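Putative 2OG-Fe(II) oxygenase family protein (Caulobacter crescentus CB15, PDB 3OOX) probably acts as an iron(II)-dependent 2-oxoglutarate oxygenase that forms ethylene and oxidises L-arginine. Local coordinates at residues N195-L201 with T265-F271. Coordinates in Å, arbitrary orientation, origin at the centre of the assembly. Residue numbers count along the deposited sequence, not the author numbering.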
# COMPACT_ATOMS: atom_id res chain seq x y z
N ASN A 195 -6.19 2.39 -4.54
CA ASN A 195 -5.24 3.43 -4.88
C ASN A 195 -4.47 3.09 -6.16
O ASN A 195 -4.98 2.36 -7.01
CB ASN A 195 -4.34 3.73 -3.66
CG ASN A 195 -3.70 2.47 -3.07
OD1 ASN A 195 -4.41 1.64 -2.47
ND2 ASN A 195 -2.36 2.33 -3.21
N THR A 196 -3.28 3.62 -6.34
CA THR A 196 -2.51 3.42 -7.57
C THR A 196 -1.63 2.17 -7.50
O THR A 196 -1.87 1.20 -8.22
CB THR A 196 -1.72 4.69 -7.90
OG1 THR A 196 -2.65 5.79 -8.02
CG2 THR A 196 -0.83 4.52 -9.18
N ILE A 197 -0.65 2.20 -6.62
CA ILE A 197 0.06 0.99 -6.21
C ILE A 197 0.31 1.04 -4.71
O ILE A 197 0.37 2.11 -4.11
CB ILE A 197 1.43 0.79 -6.91
CG1 ILE A 197 2.34 2.02 -6.76
CG2 ILE A 197 1.19 0.47 -8.41
CD1 ILE A 197 3.79 1.78 -7.29
N THR A 198 0.46 -0.14 -4.09
CA THR A 198 0.79 -0.25 -2.67
C THR A 198 2.12 -1.00 -2.53
O THR A 198 2.40 -2.01 -3.24
CB THR A 198 -0.34 -1.00 -1.93
OG1 THR A 198 -1.54 -0.26 -2.13
CG2 THR A 198 -0.07 -1.14 -0.43
N LEU A 199 3.01 -0.47 -1.66
CA LEU A 199 4.33 -0.99 -1.44
C LEU A 199 4.48 -1.51 -0.01
O LEU A 199 4.30 -0.74 0.94
CB LEU A 199 5.38 0.09 -1.73
CG LEU A 199 5.43 0.57 -3.17
CD1 LEU A 199 4.67 1.88 -3.31
CD2 LEU A 199 6.88 0.69 -3.68
N LEU A 200 4.83 -2.79 0.14
CA LEU A 200 4.88 -3.45 1.45
C LEU A 200 6.23 -4.04 1.75
O LEU A 200 6.65 -5.02 1.13
CB LEU A 200 3.84 -4.58 1.49
CG LEU A 200 3.71 -5.34 2.80
CD1 LEU A 200 3.17 -4.50 3.93
CD2 LEU A 200 2.84 -6.58 2.54
N LEU A 201 6.88 -3.44 2.73
CA LEU A 201 8.07 -4.04 3.33
C LEU A 201 7.72 -5.20 4.29
O LEU A 201 6.59 -5.29 4.79
CB LEU A 201 8.84 -3.01 4.14
CG LEU A 201 9.42 -1.85 3.34
CD1 LEU A 201 9.68 -0.65 4.32
CD2 LEU A 201 10.66 -2.28 2.56
N THR A 265 4.10 -1.79 7.75
CA THR A 265 4.10 -0.38 7.38
C THR A 265 3.86 -0.20 5.87
O THR A 265 4.70 0.37 5.16
CB THR A 265 5.41 0.34 7.82
OG1 THR A 265 6.52 -0.16 7.05
CG2 THR A 265 5.66 0.13 9.33
N PRO A 266 2.69 -0.63 5.37
CA PRO A 266 2.39 -0.44 3.96
C PRO A 266 2.25 1.03 3.56
O PRO A 266 1.74 1.83 4.32
CB PRO A 266 1.05 -1.17 3.77
CG PRO A 266 0.44 -1.16 5.12
CD PRO A 266 1.59 -1.29 6.08
N PHE A 267 2.65 1.34 2.32
CA PHE A 267 2.53 2.67 1.75
C PHE A 267 1.55 2.59 0.60
O PHE A 267 1.82 1.88 -0.40
CB PHE A 267 3.89 3.18 1.29
CG PHE A 267 3.84 4.57 0.72
CD1 PHE A 267 3.81 5.67 1.56
CD2 PHE A 267 3.75 4.77 -0.63
CE1 PHE A 267 3.72 6.94 1.09
CE2 PHE A 267 3.66 6.08 -1.11
CZ PHE A 267 3.69 7.15 -0.23
N PHE A 268 0.44 3.30 0.72
CA PHE A 268 -0.62 3.36 -0.28
C PHE A 268 -0.40 4.60 -1.15
O PHE A 268 -0.79 5.74 -0.77
CB PHE A 268 -1.98 3.39 0.41
CG PHE A 268 -2.25 2.18 1.26
CD1 PHE A 268 -2.77 1.03 0.70
CD2 PHE A 268 -1.99 2.19 2.62
CE1 PHE A 268 -3.06 -0.07 1.49
CE2 PHE A 268 -2.22 1.05 3.39
CZ PHE A 268 -2.74 -0.08 2.81
N LEU A 269 0.19 4.36 -2.33
CA LEU A 269 0.52 5.42 -3.25
C LEU A 269 -0.70 5.75 -4.08
O LEU A 269 -1.34 4.85 -4.65
CB LEU A 269 1.69 5.03 -4.14
CG LEU A 269 2.44 6.13 -4.88
CD1 LEU A 269 3.89 5.66 -5.21
CD2 LEU A 269 1.69 6.58 -6.15
N HIS A 270 -1.08 7.03 -4.09
CA HIS A 270 -2.25 7.55 -4.79
C HIS A 270 -1.83 8.58 -5.82
O HIS A 270 -0.80 9.26 -5.68
CB HIS A 270 -3.15 8.32 -3.84
CG HIS A 270 -3.97 7.48 -2.90
ND1 HIS A 270 -3.45 6.63 -1.94
CD2 HIS A 270 -5.32 7.43 -2.75
CE1 HIS A 270 -4.44 6.12 -1.23
NE2 HIS A 270 -5.58 6.57 -1.71
N PHE A 271 -2.66 8.71 -6.86
CA PHE A 271 -2.52 9.80 -7.80
C PHE A 271 -2.83 11.15 -7.07
O PHE A 271 -3.49 11.23 -6.04
CB PHE A 271 -3.53 9.67 -8.95
CG PHE A 271 -3.25 8.56 -9.91
CD1 PHE A 271 -2.02 8.42 -10.51
CD2 PHE A 271 -4.27 7.69 -10.32
CE1 PHE A 271 -1.76 7.42 -11.41
CE2 PHE A 271 -4.02 6.72 -11.28
CZ PHE A 271 -2.76 6.55 -11.80
O HOH W 1 6.04 -0.80 3.17
O HOH W 2 5.98 -3.68 6.80
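This is a buried pairing of two neighbouring antiparallel strands in the major sheet of the double-stranded beta-helix (jelly-roll) core of 2-oxoglutarate oxygenases. Strand 197-201 lies between strands 227-231 and 262-269. The short strand axes approach to 4.8 Å, with their directions 161° apart. Leu199 and Phe267 form a hydrogen-bonded pair: Leu199 N donates to Phe267 O (2.9 Å) and Phe267 N to Leu199 O (3.0 Å). Leu269 N donates to Ile197 O at 2.9 Å. A classic beta bulge follows, in which Thr196 and Ile197 both face Leu269. Leu269 O accepts a hydrogen bond from Thr196 N at 2.9 Å and a weak one from Ile197 N at 3.4 Å. Asn195 ND2 adds a bond to Leu269 O (3.1 Å) and another to Thr198 OG1 (2.9 Å). Thr198 OG1 is also hydrogen-bonded to Asp193. CB of Asn195 sits over the His270 ring, 3.5 Å from its centroid, in a CH-pi contact. Ile197, Leu199, Phe267 and Leu269 lie on the same face of the sheet, where their side chains meet in apolar contacts. There Leu199 CD1 meets the edge of the Phe267 ring, 4.0 Å from Phe267 CD2, and helix 127-152 packs against Phe267 and Leu269. At the other end, direct pairing gives way to water. One water bridges Leu199 O, Leu201 N and Thr265 O; a second links Leu201 O to Thr265 N. The chemistry thus changes along the pair: side-chain and bulge bonds converge on one carbonyl at the Asn195 end, while ordered water satisfies the backbone where the strands spread apart.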